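Local coordinates for protein Vpx (Simian immunodeficiency virus, PDB 4CC9) that redirects the host CUL4A-DDB1 ubiquitin ligase through DCAF-1 to degrade SAMHD1, and contributes to nuclear translocation of the viral pre-integration complex, at residues F53-R58 with Y76-L81; E61-E66 with V71-Y76; S20-I25 with P112-G117. All coordinates share one frame; numbering follows the deposited sequence.

From the N terminus, the chain first runs through an arm whose residues 20-25 meet the proline-rich tail at 112-117. This contact 3 closes the outermost loop, which encloses all three helices and the unmodelled residues 98-106. Inside it, contact 1 joins the middle of helix 49-66 to helix 71-91, and contact 2, nested within contact 1, joins the same helices beside their short connection. Contacts 1 and 2 share Tyr-76, and their centres lie about 9 Å apart; they form successive levels of one helical hairpin. Contact 3 is centred about 30 Å from the centre of contact 1 and ties the N-terminal arm to the C-terminal tail instead. A zinc ion held by His-46, His-89, Cys-94 and Cys-96 makes a separate link.

Contact 1: F53-R58 with Y76-L81; sequences FQVWRR and YRYLCL
In the antiparallel hairpin of helices 49-66 and 71-91, Val-55 and Trp-56 pack on Tyr-78, and Val-55 also on Leu-81, with the short helical axes 10.0 Å apart and their directions at 151°. The centre is a T-shaped pair. The benzo edge of Trp-56 is directed at the face of Tyr-78, CE3 standing 3.5 Å above the middle of the phenol ring, and the two planes meet at 87°. Chi1 of 164° swings the Tyr-78 ring away from its own backbone N and across to the partner helix. There CA of Trp-56 lies over the CE1 margin of the same face, 3.4 Å from Tyr-78 CE1, while C of Val-55 sits at the ring edge. Val-55 fills the neighbouring position: its CG1 lies 4.0 Å from Tyr-78 CD1 and 4.2 Å from Leu-81 CD1, so compact branched side chains continue the apolar seam. Tyr-78 belongs to a motif that by similarity would be a nuclear localization signal, yet it is buried here. Tyrosine suits its place twice over: the ring offers Trp-56 an aromatic face, while OH is hydrogen-bonded to Asn-40 OD1 on helix 25-43. The two segments themselves meet through apolar and aromatic contacts, with no hydrogen bond between them.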
loop_
_atom_site.group_PDB
_atom_site.type_symbol
_atom_site.label_atom_id
_atom_site.label_comp_id
_atom_site.label_asym_id
_atom_site.label_seq_id
_atom_site.Cartn_x
_atom_site.Cartn_y
_atom_site.Cartn_z
ATOM N N PHE B 53 -24.935 -7.845 2.249
ATOM C CA PHE B 53 -25.875 -8.771 2.882
ATOM C C PHE B 53 -25.523 -10.231 2.629
ATOM O O PHE B 53 -25.556 -11.049 3.548
ATOM C CB PHE B 53 -27.311 -8.480 2.448
ATOM C CG PHE B 53 -28.002 -7.457 3.314
ATOM C CD1 PHE B 53 -27.766 -6.103 3.133
ATOM C CD2 PHE B 53 -28.866 -7.855 4.332
ATOM C CE1 PHE B 53 -28.396 -5.156 3.942
ATOM C CE2 PHE B 53 -29.495 -6.910 5.140
ATOM C CZ PHE B 53 -29.259 -5.560 4.943
ATOM N N GLN B 54 -25.135 -10.549 1.398
ATOM C CA GLN B 54 -24.827 -11.932 1.049
ATOM C C GLN B 54 -23.562 -12.477 1.739
ATOM O O GLN B 54 -23.546 -13.614 2.221
ATOM C CB GLN B 54 -24.730 -12.078 -0.462
ATOM C CG GLN B 54 -25.063 -13.460 -0.959
ATOM N N VAL B 55 -22.512 -11.667 1.804
ATOM C CA VAL B 55 -21.285 -12.118 2.449
ATOM C C VAL B 55 -21.493 -12.235 3.959
ATOM O O VAL B 55 -20.979 -13.156 4.599
ATOM C CB VAL B 55 -20.090 -11.193 2.137
ATOM C CG1 VAL B 55 -18.874 -11.637 2.915
ATOM C CG2 VAL B 55 -19.793 -11.187 0.628
ATOM N N TRP B 56 -22.273 -11.322 4.528
ATOM C CA TRP B 56 -22.580 -11.409 5.957
ATOM C C TRP B 56 -23.319 -12.706 6.303
ATOM O O TRP B 56 -22.886 -13.466 7.178
ATOM C CB TRP B 56 -23.390 -10.200 6.429
ATOM C CG TRP B 56 -23.923 -10.413 7.810
ATOM C CD1 TRP B 56 -25.209 -10.754 8.154
ATOM C CD2 TRP B 56 -23.184 -10.336 9.041
ATOM N NE1 TRP B 56 -25.312 -10.872 9.523
ATOM C CE2 TRP B 56 -24.088 -10.630 10.092
ATOM C CE3 TRP B 56 -21.851 -10.030 9.359
ATOM C CZ2 TRP B 56 -23.698 -10.640 11.440
ATOM C CZ3 TRP B 56 -21.465 -10.033 10.696
ATOM C CH2 TRP B 56 -22.389 -10.331 11.724
ATOM N N ARG B 57 -24.419 -12.966 5.599
ATOM C CA ARG B 57 -25.240 -14.145 5.872
ATOM C C ARG B 57 -24.508 -15.459 5.617
ATOM O O ARG B 57 -24.680 -16.426 6.366
ATOM C CB ARG B 57 -26.509 -14.117 5.030
ATOM C CG ARG B 57 -27.377 -12.883 5.228
ATOM C CD ARG B 57 -28.480 -12.861 4.163
ATOM N NE ARG B 57 -29.747 -12.553 4.788
ATOM C CZ ARG B 57 -30.654 -13.457 5.111
ATOM N NH1 ARG B 57 -30.458 -14.729 4.816
ATOM N NH2 ARG B 57 -31.765 -13.077 5.715
ATOM N N ARG B 58 -23.696 -15.511 4.560
ATOM C CA ARG B 58 -22.964 -16.745 4.284
ATOM C C ARG B 58 -21.858 -16.986 5.314
ATOM O O ARG B 58 -21.687 -18.106 5.781
ATOM C CB ARG B 58 -22.437 -16.779 2.846
ATOM C CG ARG B 58 -23.562 -16.727 1.826
ATOM C CD ARG B 58 -23.044 -16.611 0.402
ATOM N NE ARG B 58 -22.571 -17.900 -0.098
ATOM C CZ ARG B 58 -21.316 -18.154 -0.450
ATOM N NH1 ARG B 58 -20.397 -17.201 -0.375
ATOM N NH2 ARG B 58 -20.984 -19.363 -0.886
ATOM N N TYR B 76 -15.050 -11.451 12.934
ATOM C CA TYR B 76 -13.696 -11.131 12.503
ATOM C C TYR B 76 -13.370 -11.686 11.108
ATOM O O TYR B 76 -12.791 -10.966 10.272
ATOM C CB TYR B 76 -12.684 -11.613 13.537
ATOM C CG TYR B 76 -11.249 -11.318 13.168
ATOM C CD1 TYR B 76 -10.683 -10.081 13.435
ATOM C CD2 TYR B 76 -10.458 -12.284 12.551
ATOM C CE1 TYR B 76 -9.362 -9.813 13.093
ATOM C CE2 TYR B 76 -9.138 -12.024 12.207
ATOM C CZ TYR B 76 -8.594 -10.794 12.482
ATOM O OH TYR B 76 -7.281 -10.545 12.139
ATOM N N ARG B 77 -13.727 -12.951 10.845
ATOM C CA ARG B 77 -13.545 -13.491 9.487
ATOM C C ARG B 77 -14.338 -12.663 8.471
ATOM O O ARG B 77 -13.887 -12.434 7.347
ATOM C CB ARG B 77 -13.943 -14.970 9.387
ATOM C CG ARG B 77 -13.119 -15.901 10.291
ATOM C CD ARG B 77 -11.628 -15.848 9.956
ATOM N NE ARG B 77 -11.411 -16.202 8.559
ATOM C CZ ARG B 77 -11.156 -17.433 8.116
ATOM N NH1 ARG B 77 -11.059 -18.452 8.969
ATOM N NH2 ARG B 77 -10.995 -17.647 6.806
ATOM N N TYR B 78 -15.512 -12.193 8.875
ATOM C CA TYR B 78 -16.329 -11.401 7.970
ATOM C C TYR B 78 -15.664 -10.045 7.676
ATOM O O TYR B 78 -15.609 -9.614 6.523
ATOM C CB TYR B 78 -17.746 -11.213 8.543
ATOM C CG TYR B 78 -18.520 -10.098 7.873
ATOM C CD1 TYR B 78 -19.157 -10.306 6.656
ATOM C CD2 TYR B 78 -18.616 -8.840 8.458
ATOM C CE1 TYR B 78 -19.877 -9.286 6.033
ATOM C CE2 TYR B 78 -19.332 -7.817 7.844
ATOM C CZ TYR B 78 -19.954 -8.055 6.629
ATOM O OH TYR B 78 -20.659 -7.065 6.006
ATOM N N LEU B 79 -15.176 -9.375 8.718
ATOM C CA LEU B 79 -14.515 -8.078 8.555
ATOM C C LEU B 79 -13.332 -8.181 7.589
ATOM O O LEU B 79 -13.185 -7.339 6.698
ATOM C CB LEU B 79 -14.054 -7.519 9.915
ATOM C CG LEU B 79 -13.305 -6.186 9.927
ATOM C CD1 LEU B 79 -14.157 -5.078 9.340
ATOM C CD2 LEU B 79 -12.860 -5.812 11.333
ATOM N N CYS B 80 -12.505 -9.215 7.743
ATOM C CA CYS B 80 -11.330 -9.349 6.878
ATOM C C CYS B 80 -11.723 -9.458 5.401
ATOM O O CYS B 80 -11.054 -8.886 4.533
ATOM C CB CYS B 80 -10.429 -10.513 7.326
ATOM S SG CYS B 80 -9.617 -10.256 8.975
ATOM N N LEU B 81 -12.824 -10.152 5.118
ATOM C CA LEU B 81 -13.318 -10.261 3.735
ATOM C C LEU B 81 -13.799 -8.923 3.174
ATOM O O LEU B 81 -13.530 -8.605 2.011
ATOM C CB LEU B 81 -14.450 -11.280 3.634
ATOM C CG LEU B 81 -14.038 -12.744 3.760
ATOM C CD1 LEU B 81 -15.273 -13.615 3.903
ATOM C CD2 LEU B 81 -13.195 -13.181 2.548
#

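Contact 2: E61-E66 with V71-Y76; sequences EYWHDE and VSYTKY
OH of Tyr-73 is gripped by Arg-77 NH1 and by an acidic side chain of another protein chain, while the edge of its ring is turned toward Trp-63. Tyrosine suits this place by joining a polar end to an aromatic edge: the two rings form an edge-to-face pair over the five-membered ring of the indole, with CE2 of Tyr-73 4.0 Å from CD1 of Trp-63. Here two helices run nearly antiparallel, at 171°, next to the short turn of their hairpin, and the end of helix 49-66 widens into a pi-type turn closed by Glu-66 N to Glu-61 O. Beside the pair, OG1 of Thr-74 lies against the CB atoms of Trp-63 and His-64 and 3.6 Å from His-64 N. Its hydrogen bond goes to O of Ser-70, four residues back and just ahead of the helix; chi1 of -61°, which sets OG1 beside the backbone N, allows this return. A small threonine with its hydroxyl thus satisfied can sit in the interface, and Thr-74 CA and Trp-63 CA are the closest such pair across it, 5.7 Å apart. On the more open side, the imidazole of His-64 turns its CD2 edge to Val-71 N, while ND1 donates to OD1 of Asp-65 over 3.0 Å, nearly straight at 165°.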
loop_
_atom_site.group_PDB
_atom_site.type_symbol
_atom_site.label_atom_id
_atom_site.label_comp_id
_atom_site.label_asym_id
_atom_site.label_seq_id
_atom_site.Cartn_x
_atom_site.Cartn_y
_atom_site.Cartn_z
ATOM N N GLU B 61 -23.605 -18.334 8.379
ATOM C CA GLU B 61 -24.040 -19.729 8.254
ATOM C C GLU B 61 -22.850 -20.646 8.430
ATOM O O GLU B 61 -22.919 -21.632 9.160
ATOM C CB GLU B 61 -24.672 -20.013 6.896
ATOM C CG GLU B 61 -25.958 -19.263 6.617
ATOM N N TYR B 62 -21.741 -20.307 7.779
ATOM C CA TYR B 62 -20.584 -21.190 7.812
ATOM C C TYR B 62 -19.877 -21.260 9.183
ATOM O O TYR B 62 -19.774 -22.336 9.771
ATOM C CB TYR B 62 -19.597 -20.840 6.694
ATOM C CG TYR B 62 -18.410 -21.765 6.665
ATOM C CD1 TYR B 62 -18.541 -23.070 6.217
ATOM C CD2 TYR B 62 -17.161 -21.345 7.114
ATOM C CE1 TYR B 62 -17.461 -23.932 6.200
ATOM C CE2 TYR B 62 -16.076 -22.201 7.104
ATOM C CZ TYR B 62 -16.237 -23.494 6.644
ATOM O OH TYR B 62 -15.170 -24.355 6.629
ATOM N N TRP B 63 -19.391 -20.128 9.691
ATOM C CA TRP B 63 -18.575 -20.156 10.908
ATOM C C TRP B 63 -19.377 -20.221 12.194
ATOM O O TRP B 63 -18.941 -20.848 13.164
ATOM C CB TRP B 63 -17.612 -18.962 10.965
ATOM C CG TRP B 63 -16.434 -19.104 10.046
ATOM C CD1 TRP B 63 -15.420 -20.024 10.142
ATOM C CD2 TRP B 63 -16.132 -18.292 8.904
ATOM N NE1 TRP B 63 -14.518 -19.837 9.118
ATOM C CE2 TRP B 63 -14.925 -18.776 8.350
ATOM C CE3 TRP B 63 -16.757 -17.197 8.305
ATOM C CZ2 TRP B 63 -14.340 -18.210 7.217
ATOM C CZ3 TRP B 63 -16.169 -16.625 7.173
ATOM C CH2 TRP B 63 -14.977 -17.138 6.641
ATOM N N HIS B 64 -20.530 -19.558 12.233
ATOM C CA HIS B 64 -21.321 -19.607 13.463
ATOM C C HIS B 64 -22.184 -20.874 13.547
ATOM O O HIS B 64 -22.014 -21.685 14.455
ATOM C CB HIS B 64 -22.164 -18.347 13.667
ATOM C CG HIS B 64 -22.841 -18.303 14.999
ATOM N ND1 HIS B 64 -24.015 -18.981 15.263
ATOM C CD2 HIS B 64 -22.491 -17.694 16.159
ATOM C CE1 HIS B 64 -24.364 -18.774 16.521
ATOM N NE2 HIS B 64 -23.460 -17.996 17.084
ATOM N N ASP B 65 -23.090 -21.044 12.592
ATOM C CA ASP B 65 -24.025 -22.174 12.603
ATOM C C ASP B 65 -23.375 -23.534 12.301
ATOM O O ASP B 65 -23.550 -24.487 13.049
ATOM C CB ASP B 65 -25.201 -21.895 11.651
ATOM C CG ASP B 65 -26.075 -20.729 12.132
ATOM O OD1 ASP B 65 -25.931 -20.297 13.306
ATOM O OD2 ASP B 65 -26.909 -20.244 11.341
ATOM N N GLU B 66 -22.615 -23.617 11.219
ATOM C CA GLU B 66 -21.990 -24.876 10.824
ATOM C C GLU B 66 -20.728 -25.269 11.632
ATOM O O GLU B 66 -20.635 -26.400 12.093
ATOM C CB GLU B 66 -21.721 -24.886 9.311
ATOM C CG GLU B 66 -20.905 -26.088 8.824
ATOM C CD GLU B 66 -20.969 -26.305 7.305
ATOM O OE1 GLU B 66 -21.734 -25.586 6.620
ATOM O OE2 GLU B 66 -20.257 -27.206 6.800
ATOM N N VAL B 71 -19.340 -15.614 18.264
ATOM C CA VAL B 71 -19.776 -14.495 17.431
ATOM C C VAL B 71 -18.627 -13.540 17.131
ATOM O O VAL B 71 -18.604 -12.916 16.075
ATOM C CB VAL B 71 -21.055 -13.741 17.937
ATOM C CG1 VAL B 71 -21.613 -14.345 19.194
ATOM C CG2 VAL B 71 -20.811 -12.241 18.080
ATOM N N SER B 72 -17.657 -13.467 18.036
ATOM C CA SER B 72 -16.484 -12.615 17.827
ATOM C C SER B 72 -15.597 -13.127 16.689
ATOM O O SER B 72 -15.207 -12.366 15.791
ATOM C CB SER B 72 -15.665 -12.507 19.109
ATOM O OG SER B 72 -16.300 -11.632 20.021
ATOM N N TYR B 73 -15.280 -14.418 16.717
ATOM C CA TYR B 73 -14.503 -14.998 15.633
ATOM C C TYR B 73 -15.245 -14.824 14.303
ATOM O O TYR B 73 -14.645 -14.420 13.292
ATOM C CB TYR B 73 -14.178 -16.465 15.913
ATOM C CG TYR B 73 -13.302 -17.066 14.850
ATOM C CD1 TYR B 73 -11.924 -16.883 14.869
ATOM C CD2 TYR B 73 -13.851 -17.796 13.815
ATOM C CE1 TYR B 73 -11.119 -17.420 13.874
ATOM C CE2 TYR B 73 -13.056 -18.330 12.815
ATOM C CZ TYR B 73 -11.700 -18.138 12.848
ATOM O OH TYR B 73 -10.926 -18.675 11.851
ATOM N N THR B 74 -16.553 -15.083 14.317
ATOM C CA THR B 74 -17.367 -14.998 13.107
ATOM C C THR B 74 -17.337 -13.580 12.536
ATOM O O THR B 74 -17.126 -13.383 11.331
ATOM C CB THR B 74 -18.831 -15.401 13.397
ATOM O OG1 THR B 74 -18.872 -16.761 13.854
ATOM C CG2 THR B 74 -19.688 -15.267 12.158
ATOM N N LYS B 75 -17.527 -12.587 13.397
ATOM C CA LYS B 75 -17.471 -11.203 12.939
ATOM C C LYS B 75 -16.102 -10.868 12.360
ATOM O O LYS B 75 -16.005 -10.113 11.386
ATOM C CB LYS B 75 -17.798 -10.246 14.072
ATOM C CG LYS B 75 -19.253 -10.256 14.474
ATOM C CD LYS B 75 -19.403 -9.522 15.788
ATOM C CE LYS B 75 -20.070 -8.201 15.601
ATOM N NZ LYS B 75 -20.026 -7.457 16.876
ATOM N N TYR B 76 -15.050 -11.451 12.934
ATOM C CA TYR B 76 -13.696 -11.131 12.503
ATOM C C TYR B 76 -13.370 -11.686 11.108
ATOM O O TYR B 76 -12.791 -10.966 10.272
ATOM C CB TYR B 76 -12.684 -11.613 13.537
ATOM C CG TYR B 76 -11.249 -11.318 13.168
ATOM C CD1 TYR B 76 -10.683 -10.081 13.435
ATOM C CD2 TYR B 76 -10.458 -12.284 12.551
ATOM C CE1 TYR B 76 -9.362 -9.813 13.093
ATOM C CE2 TYR B 76 -9.138 -12.024 12.207
ATOM C CZ TYR B 76 -8.594 -10.794 12.482
ATOM O OH TYR B 76 -7.281 -10.545 12.139
#

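Contact 3: S20-I25 with P112-G117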
loop_
_atom_site.group_PDB
_atom_site.type_symbol
_atom_site.label_atom_id
_atom_site.label_comp_id
_atom_site.label_asym_id
_atom_site.label_seq_id
_atom_site.Cartn_x
_atom_site.Cartn_y
_atom_site.Cartn_z
ATOM N N SER B 20 1.152 -3.747 19.104
ATOM C CA SER B 20 -0.125 -4.467 18.946
ATOM C C SER B 20 -0.531 -5.191 20.226
ATOM O O SER B 20 -1.712 -5.196 20.610
ATOM C CB SER B 20 -0.073 -5.468 17.784
ATOM O OG SER B 20 0.102 -4.812 16.543
ATOM N N GLY B 21 0.456 -5.788 20.889
ATOM C CA GLY B 21 0.221 -6.494 22.137
ATOM C C GLY B 21 -0.111 -5.565 23.292
ATOM O O GLY B 21 -0.509 -6.044 24.360
ATOM N N GLU B 22 0.044 -4.250 23.090
ATOM C CA GLU B 22 -0.223 -3.286 24.166
ATOM C C GLU B 22 -1.700 -2.855 24.237
ATOM O O GLU B 22 -2.125 -2.215 25.197
ATOM C CB GLU B 22 0.704 -2.062 24.070
ATOM C CG GLU B 22 2.194 -2.381 24.152
ATOM C CD GLU B 22 2.570 -3.224 25.383
ATOM O OE1 GLU B 22 2.269 -2.798 26.520
ATOM O OE2 GLU B 22 3.172 -4.314 25.219
ATOM N N GLU B 23 -2.487 -3.211 23.227
ATOM C CA GLU B 23 -3.931 -3.029 23.316
ATOM C C GLU B 23 -4.455 -3.925 24.460
ATOM O O GLU B 23 -3.907 -5.024 24.682
ATOM C CB GLU B 23 -4.573 -3.386 21.970
ATOM C CG GLU B 23 -6.098 -3.467 21.960
ATOM C CD GLU B 23 -6.701 -3.549 20.540
ATOM O OE1 GLU B 23 -6.556 -4.605 19.881
ATOM O OE2 GLU B 23 -7.332 -2.561 20.086
ATOM N N THR B 24 -5.462 -3.454 25.213
ATOM C CA THR B 24 -6.098 -4.287 26.253
ATOM C C THR B 24 -7.191 -5.182 25.683
ATOM O O THR B 24 -7.687 -4.945 24.574
ATOM C CB THR B 24 -6.750 -3.469 27.386
ATOM O OG1 THR B 24 -7.969 -2.885 26.913
ATOM C CG2 THR B 24 -5.805 -2.391 27.916
ATOM N N ILE B 25 -7.571 -6.202 26.454
ATOM C CA ILE B 25 -8.589 -7.154 26.023
ATOM C C ILE B 25 -9.911 -6.449 25.779
ATOM O O ILE B 25 -10.572 -6.667 24.753
ATOM C CB ILE B 25 -8.771 -8.276 27.053
ATOM C CG1 ILE B 25 -7.612 -9.274 26.932
ATOM C CG2 ILE B 25 -10.106 -8.983 26.847
ATOM C CD1 ILE B 25 -7.613 -10.353 27.987
ATOM N N PRO B 112 -0.275 2.501 23.258
ATOM C CA PRO B 112 1.047 3.063 23.563
ATOM C C PRO B 112 2.181 2.072 23.291
ATOM O O PRO B 112 1.946 0.862 23.281
ATOM C CB PRO B 112 0.987 3.310 25.088
ATOM C CG PRO B 112 -0.439 3.026 25.516
ATOM C CD PRO B 112 -0.993 2.092 24.479
ATOM N N PRO B 113 3.414 2.574 23.121
ATOM C CA PRO B 113 4.545 1.640 23.070
ATOM C C PRO B 113 4.633 0.879 24.393
ATOM O O PRO B 113 4.186 1.385 25.424
ATOM C CB PRO B 113 5.772 2.559 22.969
ATOM C CG PRO B 113 5.258 3.940 22.722
ATOM C CD PRO B 113 3.842 3.981 23.213
ATOM N N PRO B 114 5.206 -0.327 24.372
ATOM C CA PRO B 114 5.501 -0.973 25.655
ATOM C C PRO B 114 6.618 -0.177 26.344
ATOM O O PRO B 114 7.305 0.596 25.661
ATOM C CB PRO B 114 6.015 -2.353 25.233
ATOM C CG PRO B 114 6.645 -2.116 23.885
ATOM C CD PRO B 114 5.802 -1.039 23.222
ATOM N N PRO B 115 6.781 -0.326 27.671
ATOM C CA PRO B 115 7.844 0.464 28.318
ATOM C C PRO B 115 9.220 -0.026 27.881
ATOM O O PRO B 115 9.458 -1.239 27.877
ATOM C CB PRO B 115 7.621 0.241 29.831
ATOM C CG PRO B 115 6.643 -0.913 29.942
ATOM C CD PRO B 115 5.918 -1.040 28.628
ATOM N N PRO B 116 10.104 0.906 27.484
ATOM C CA PRO B 116 11.394 0.515 26.896
ATOM C C PRO B 116 12.224 -0.335 27.846
ATOM O O PRO B 116 12.286 -0.053 29.056
ATOM C CB PRO B 116 12.082 1.857 26.639
ATOM C CG PRO B 116 10.950 2.827 26.469
ATOM C CD PRO B 116 9.893 2.364 27.442
ATOM N N GLY B 117 12.848 -1.377 27.299
ATOM C CA GLY B 117 13.614 -2.321 28.097
ATOM C C GLY B 117 12.829 -3.530 28.586
ATOM O O GLY B 117 13.426 -4.526 28.999
#
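One face of the Glu-22 carboxylate is covered by Pro-114, whose CB and CA lie over it; Pro-114 CB is 3.5 Å from Glu-22 OE2 and 3.6 Å from Glu-22 CD. OE1 also has a long, weak ion pair with a basic side chain of another protein chain. The proline belongs to a run of prolines, Pro-112 to Pro-116, whose backbone angles are those of a polyproline II stretch in the C-terminal tail. Glu-22 ends a short 3-10 turn in the N-terminal arm, ahead of helix 25-43. A 3-10 turn and an extended tail from opposite ends of the chain therefore meet without a hydrogen bond between them. Prolines suit this role because their rings stiffen the extended tail, and that of Pro-114 gives a C-H surface on which the carboxylate lies. The glutamate bends to fit: chi2 of -53° folds the chain and brings a face of the carboxylate against Pro-114, while the methylene groups stay against the carbonyl of Pro-112. Just beyond, Thr-24 occupies the N-cap of helix 25-43; its side chain caps a backbone N, and its own N is hydrogen-bonded to Glu-27 OE2, a pairing consistent with a capping box. Neighbouring Glu-23 makes a salt bridge, through OE1, to a basic side chain of another protein chain, so the arm is held by outside partners as well as by the tail. Closest of all across the contact, the carbonyl oxygen O of Pro-112 rests 3.3 Å from CB and 3.4 Å from CG of Glu-22.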